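Local coordinates for protein chorismatase (Streptomyces hygroscopicus, PDB 4BPS) that hydrolyses chorismate to pyruvate and a dihydroxylated cyclohexadiene carboxylic acid in the biosynthesis of the immunosuppressants FK506 and FK520, at residues G257-Q262 / L335-E340; K297-R302 / A324-D329. All coordinates share one frame; numbering follows the deposited sequence.

Contact 1. Residues G257-Q262 / L335-E340. With 3EB (3-(2-carboxyethyl)benzoic acid), chain B.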
loop_
_atom_site.group_PDB
_atom_site.type_symbol
_atom_site.label_atom_id
_atom_site.label_comp_id
_atom_site.label_asym_id
_atom_site.label_seq_id
_atom_site.Cartn_x
_atom_site.Cartn_y
_atom_site.Cartn_z
ATOM N N GLY A 257 12.962 19.785 -3.748
ATOM C CA GLY A 257 13.328 20.468 -2.517
ATOM C C GLY A 257 12.199 21.230 -1.855
ATOM O O GLY A 257 12.448 21.912 -0.860
ATOM N N ASP A 258 10.963 21.089 -2.351
ATOM C CA ASP A 258 9.839 21.930 -1.935
ATOM C C ASP A 258 8.713 21.001 -1.456
ATOM O O ASP A 258 7.896 20.550 -2.247
ATOM C CB ASP A 258 9.432 22.782 -3.146
ATOM C CG ASP A 258 8.094 23.475 -3.001
ATOM O OD1 ASP A 258 7.585 23.623 -1.865
ATOM O OD2 ASP A 258 7.564 23.924 -4.055
ATOM N N VAL A 259 8.701 20.686 -0.163
ATOM C CA VAL A 259 7.768 19.672 0.315
ATOM C C VAL A 259 6.330 20.166 0.208
ATOM O O VAL A 259 5.412 19.363 -0.006
ATOM C CB VAL A 259 8.100 19.210 1.740
ATOM C CG1 VAL A 259 7.790 20.289 2.787
ATOM C CG2 VAL A 259 7.390 17.915 2.044
ATOM N N THR A 260 6.112 21.464 0.377
ATOM C CA THR A 260 4.765 22.005 0.243
ATOM C C THR A 260 4.247 21.781 -1.185
ATOM O O THR A 260 3.137 21.278 -1.388
ATOM C CB THR A 260 4.752 23.492 0.597
ATOM O OG1 THR A 260 5.042 23.626 1.982
ATOM C CG2 THR A 260 3.387 24.123 0.317
ATOM N N GLY A 261 5.051 22.162 -2.180
ATOM C CA GLY A 261 4.656 21.971 -3.561
ATOM C C GLY A 261 4.455 20.504 -3.925
ATOM O O GLY A 261 3.475 20.136 -4.583
ATOM N N GLN A 262 5.358 19.628 -3.465
ATOM C CA GLN A 262 5.174 18.199 -3.711
ATOM C C GLN A 262 3.893 17.699 -3.070
ATOM O O GLN A 262 3.181 16.885 -3.665
ATOM C CB GLN A 262 6.357 17.355 -3.242
ATOM C CG GLN A 262 7.613 17.560 -4.091
ATOM C CD GLN A 262 8.662 16.515 -3.828
ATOM O OE1 GLN A 262 8.438 15.501 -3.156
ATOM N NE2 GLN A 262 9.840 16.739 -4.361
ATOM N N LEU A 335 11.903 12.549 -3.712
ATOM C CA LEU A 335 10.521 12.640 -3.262
ATOM C C LEU A 335 10.520 12.828 -1.756
ATOM O O LEU A 335 11.219 12.115 -1.024
ATOM C CB LEU A 335 9.718 11.407 -3.686
ATOM C CG LEU A 335 9.549 11.261 -5.207
ATOM C CD1 LEU A 335 8.915 9.912 -5.534
ATOM C CD2 LEU A 335 8.733 12.418 -5.812
ATOM N N LEU A 336 9.711 13.782 -1.307
ATOM C CA LEU A 336 9.748 14.261 0.063
ATOM C C LEU A 336 8.512 13.903 0.875
ATOM O O LEU A 336 8.501 14.056 2.106
ATOM C CB LEU A 336 9.892 15.788 0.045
ATOM C CG LEU A 336 11.091 16.307 -0.761
ATOM C CD1 LEU A 336 11.052 17.822 -0.863
ATOM C CD2 LEU A 336 12.392 15.832 -0.150
ATOM N N VAL A 337 7.448 13.477 0.182
ATOM C CA VAL A 337 6.155 13.233 0.811
ATOM C C VAL A 337 5.325 12.360 -0.113
ATOM O O VAL A 337 5.439 12.469 -1.347
ATOM C CB VAL A 337 5.427 14.574 1.092
ATOM C CG1 VAL A 337 5.263 15.450 -0.185
ATOM C CG2 VAL A 337 4.062 14.330 1.779
ATOM N N GLU A 338 4.500 11.480 0.457
ATOM C CA GLU A 338 3.500 10.766 -0.323
ATOM C C GLU A 338 2.266 10.544 0.544
ATOM O O GLU A 338 2.364 10.530 1.776
ATOM C CB GLU A 338 3.977 9.391 -0.755
ATOM C CG GLU A 338 4.969 9.412 -1.852
ATOM C CD GLU A 338 5.250 8.012 -2.343
ATOM O OE1 GLU A 338 5.106 7.049 -1.528
ATOM O OE2 GLU A 338 5.613 7.838 -3.513
ATOM N N ILE A 339 1.123 10.348 -0.104
ATOM C CA ILE A 339 -0.131 10.146 0.584
ATOM C C ILE A 339 -0.874 8.971 -0.047
ATOM O O ILE A 339 -0.984 8.901 -1.274
ATOM C CB ILE A 339 -1.017 11.402 0.506
ATOM C CG1 ILE A 339 -0.253 12.649 0.958
ATOM C CG2 ILE A 339 -2.284 11.224 1.342
ATOM C CD1 ILE A 339 0.117 13.572 -0.141
ATOM N N GLU A 340 -1.385 8.059 0.791
ATOM C CA GLU A 340 -2.294 7.017 0.349
ATOM C C GLU A 340 -3.604 7.157 1.131
ATOM O O GLU A 340 -3.666 7.820 2.166
ATOM C CB GLU A 340 -1.695 5.615 0.580
ATOM C CG GLU A 340 -1.487 5.270 2.036
ATOM C CD GLU A 340 -0.938 3.867 2.230
ATOM O OE1 GLU A 340 0.197 3.597 1.786
ATOM O OE2 GLU A 340 -1.650 3.008 2.838
HETATM C C 3EB B . 5.750 6.825 -8.023
HETATM O O 3EB B . 6.477 6.148 -8.757
HETATM C CA 3EB B . 6.111 7.118 -6.593
HETATM O OAB 3EB B . 7.044 0.706 -6.053
HETATM O OAD 3EB B . 5.149 -0.046 -5.177
HETATM C CAE 3EB B . 4.344 4.909 -5.464
HETATM C CAF 3EB B . 3.503 3.824 -5.248
HETATM C CAG 3EB B . 5.707 4.715 -5.688
HETATM C CAH 3EB B . 4.009 2.535 -5.242
HETATM C CAL 3EB B . 5.914 0.916 -5.566
HETATM C CAM 3EB B . 6.196 3.408 -5.698
HETATM C CAN 3EB B . 5.358 2.312 -5.496
HETATM O OXT 3EB B . 4.664 7.377 -8.447
HETATM C C2 3EB B . 6.672 5.877 -5.869
HETATM O O HOH W 1 6.360 13.643 -3.586
#
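Gln262 sets CG anti to its own carbonyl carbon (chi1 -70°) and runs on extended, which carries its carboxamide to the backbone of Leu336; Leu336 takes the same first torsion (chi1 -55°), which places its CG near both OE1 and NE2 of that carboxamide, and the two side chains cross at about a right angle. Gln262 OE1 accepts from Leu336 N at 2.8 Å, the donor tilted 22° from the carbonyl plane. The same oxygen takes a second bond from a water, 2.8 Å from OE1, that also donates to Val337 O, so this buried acceptor is gripped twice. On the other branch, NE2 donates to Asp334 O and His255 O, which fixes the rotation of the amide. An alanine in place of Gln262 would probably leave Leu336 N without its acceptor and the water without one of its two anchors. Leu336 meanwhile sends CD1 to the turn ahead of the helix, 3.6 Å from Asp258 N. That turn ends in an N-cap: Asp258 OD1 accepts from Gly261 N at 2.9 Å, the donor standing above the carboxylate plane. The contact thereby joins the first turn of helix 259-274 to the start of strand 337-343, within the helix-on-sheet packing of this YjgF-like fold. Val259 CG2 touches both neighbours, 3.8 Å from Leu336 CB and 3.9 Å from Val337 CG1. Val337 CG1 also packs on Gln262 CB, and both valines lean on Val309 of helix 306-314. Beyond Val337 the strand turns Glu338, the proton acceptor of the active site, away from the helix and into the ligand pocket, where its OE2 comes 3.2 Å from CA of the bound 3-(2-carboxyethyl)benzoic acid.

Contact 2. Residues K297-R302 / A324-D329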
loop_
_atom_site.group_PDB
_atom_site.type_symbol
_atom_site.label_atom_id
_atom_site.label_comp_id
_atom_site.label_asym_id
_atom_site.label_seq_id
_atom_site.Cartn_x
_atom_site.Cartn_y
_atom_site.Cartn_z
ATOM N N LYS A 297 -2.600 7.611 5.105
ATOM C CA LYS A 297 -1.247 7.645 5.645
ATOM C C LYS A 297 -0.440 8.622 4.809
ATOM O O LYS A 297 -0.493 8.573 3.572
ATOM C CB LYS A 297 -0.606 6.258 5.662
ATOM C CG LYS A 297 -1.277 5.367 6.725
ATOM C CD LYS A 297 -1.471 3.933 6.292
ATOM C CE LYS A 297 -0.165 3.276 6.014
ATOM N NZ LYS A 297 -0.360 1.985 5.244
ATOM N N VAL A 298 0.283 9.496 5.498
ATOM C CA VAL A 298 1.067 10.549 4.879
ATOM C C VAL A 298 2.527 10.310 5.296
ATOM O O VAL A 298 2.854 10.447 6.476
ATOM C CB VAL A 298 0.568 11.946 5.332
ATOM C CG1 VAL A 298 1.427 13.040 4.690
ATOM C CG2 VAL A 298 -0.900 12.135 4.975
ATOM N N TYR A 299 3.348 9.902 4.333
ATOM C CA TYR A 299 4.738 9.581 4.595
ATOM C C TYR A 299 5.578 10.798 4.306
ATOM O O TYR A 299 5.423 11.402 3.234
ATOM C CB TYR A 299 5.167 8.446 3.682
ATOM C CG TYR A 299 4.293 7.208 3.716
ATOM C CD1 TYR A 299 4.361 6.302 4.777
ATOM C CD2 TYR A 299 3.425 6.903 2.660
ATOM C CE1 TYR A 299 3.600 5.135 4.783
ATOM C CE2 TYR A 299 2.657 5.740 2.649
ATOM C CZ TYR A 299 2.757 4.855 3.721
ATOM O OH TYR A 299 2.052 3.680 3.751
ATOM N N VAL A 300 6.443 11.178 5.252
ATOM C CA VAL A 300 7.210 12.414 5.143
ATOM C C VAL A 300 8.669 12.119 5.426
ATOM O O VAL A 300 9.014 11.548 6.470
ATOM C CB VAL A 300 6.705 13.474 6.154
ATOM C CG1 VAL A 300 7.456 14.775 5.989
ATOM C CG2 VAL A 300 5.179 13.712 5.968
ATOM N N ARG A 301 9.542 12.511 4.493
ATOM C CA ARG A 301 10.957 12.158 4.583
ATOM C C ARG A 301 11.687 12.826 5.753
ATOM O O ARG A 301 12.472 12.164 6.452
ATOM C CB ARG A 301 11.652 12.513 3.263
ATOM C CG ARG A 301 13.183 12.320 3.292
ATOM C CD ARG A 301 13.797 12.584 1.923
ATOM N NE ARG A 301 13.331 11.643 0.912
ATOM C CZ ARG A 301 13.843 10.421 0.733
ATOM N NH1 ARG A 301 14.875 9.991 1.457
ATOM N NH2 ARG A 301 13.283 9.611 -0.170
ATOM N N ARG A 302 11.492 14.134 5.914
ATOM C CA ARG A 302 12.216 14.908 6.929
ATOM C C ARG A 302 11.356 15.233 8.139
ATOM O O ARG A 302 10.226 15.708 7.992
ATOM C CB ARG A 302 12.706 16.241 6.363
ATOM C CG ARG A 302 13.585 16.109 5.131
ATOM C CD ARG A 302 14.396 17.396 4.917
ATOM N NE ARG A 302 13.532 18.577 4.877
ATOM C CZ ARG A 302 13.956 19.842 4.880
ATOM N NH1 ARG A 302 15.260 20.124 4.928
ATOM N NH2 ARG A 302 13.065 20.850 4.857
ATOM N N ALA A 324 -2.831 9.662 9.437
ATOM C CA ALA A 324 -1.645 9.313 10.212
ATOM C C ALA A 324 -0.409 9.748 9.453
ATOM O O ALA A 324 -0.190 9.330 8.313
ATOM C CB ALA A 324 -1.587 7.814 10.434
ATOM N N LEU A 325 0.418 10.575 10.088
ATOM C CA LEU A 325 1.698 10.981 9.493
ATOM C C LEU A 325 2.795 10.056 10.007
ATOM O O LEU A 325 2.836 9.738 11.191
ATOM C CB LEU A 325 2.028 12.447 9.806
ATOM C CG LEU A 325 1.523 13.459 8.760
ATOM C CD1 LEU A 325 0.007 13.523 8.766
ATOM C CD2 LEU A 325 2.121 14.835 8.973
ATOM N N LEU A 326 3.665 9.622 9.101
ATOM C CA LEU A 326 4.750 8.688 9.405
ATOM C C LEU A 326 6.042 9.268 8.832
ATOM O O LEU A 326 6.087 9.615 7.654
ATOM C CB LEU A 326 4.452 7.320 8.795
ATOM C CG LEU A 326 3.251 6.576 9.415
ATOM C CD1 LEU A 326 2.837 5.402 8.523
ATOM C CD2 LEU A 326 3.582 6.096 10.827
ATOM N N HIS A 327 7.083 9.322 9.659
ATOM C CA HIS A 327 8.366 9.868 9.276
ATOM C C HIS A 327 9.212 8.753 8.677
ATOM O O HIS A 327 9.713 7.897 9.436
ATOM C CB HIS A 327 9.040 10.456 10.498
ATOM C CG HIS A 327 10.412 10.945 10.225
ATOM N ND1 HIS A 327 11.415 10.893 11.163
ATOM C CD2 HIS A 327 10.958 11.458 9.094
ATOM C CE1 HIS A 327 12.519 11.379 10.626
ATOM N NE2 HIS A 327 12.271 11.723 9.373
ATOM N N THR A 328 9.351 8.716 7.353
ATOM C CA THR A 328 10.077 7.638 6.697
ATOM C C THR A 328 10.398 8.055 5.254
ATOM O O THR A 328 9.821 8.999 4.724
ATOM C CB THR A 328 9.249 6.342 6.759
ATOM O OG1 THR A 328 10.117 5.221 6.549
ATOM C CG2 THR A 328 8.106 6.347 5.739
ATOM N N ASP A 329 11.347 7.352 4.650
ATOM C CA ASP A 329 11.812 7.681 3.307
ATOM C C ASP A 329 10.856 7.224 2.205
ATOM O O ASP A 329 9.996 6.355 2.413
ATOM C CB ASP A 329 13.179 7.056 3.066
ATOM C CG ASP A 329 14.316 7.753 3.825
ATOM O OD1 ASP A 329 14.107 8.768 4.499
ATOM O OD2 ASP A 329 15.462 7.314 3.685
HETATM O O HOH W 2 12.954 9.392 6.956
#
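Arg301 and Asp329 meet where their two strands have ended, and the arginine can be followed outward from CB. CG stands anti to the backbone N (chi1 174°) and lies 3.9 Å from Asp329 OD1. A bend at chi3 then turns the chain, and NE donates to Leu335 O. At the tip, NH1 and Asp329 OD1 form a salt bridge of 3.4 Å by charge alone, since the oxygen lies well out of the guanidinium plane; NH2 bonds Asn145 OD1. A water donating to both Arg301 O and Asp329 OD1 adds a second tie. Before this point the segments are parallel neighbours in a sheet, the two strands of a beta-alpha-beta unit whose helix is 306-314. Their bonds run from Val298 N to Ala324 O, then Leu326 N to Val298 O, Val300 N to Leu326 O and finally Thr328 N to Val300 O, this one 3.0 Å long. On the face packed by helix 306-314, where Val298 touches Val309, Val298 CB rests 3.8 Å from Leu325 CD1. On the other, Tyr299 lies beside Leu326 and Thr328, with Tyr299 CE1 3.8 Å from Leu326 CD1, while its hydroxyl bonds Glu340. His327 brings its ring edge to Val300 O, and its ND1 bonds Thr66.

Going from the N terminus, the chain enters contact 1 at 257-262, where helix 259-274 begins, and reaches contact 2 at strand 296-300. It then passes through helix 306-314 and returns at 324-329, closing the shorter loop of contact 2. Only at 335-340 does it come back to contact 1, so contact 2 is nested inside the larger loop. Strand 337-343 runs antiparallel to strand 296-300 on the edge away from 323-327, which makes the two contacts neighbours in one sheet. They touch directly: Tyr299 N lies 2.8 Å from Glu338 O, a probable hydrogen bond made by the backbone of the catalytic glutamate itself.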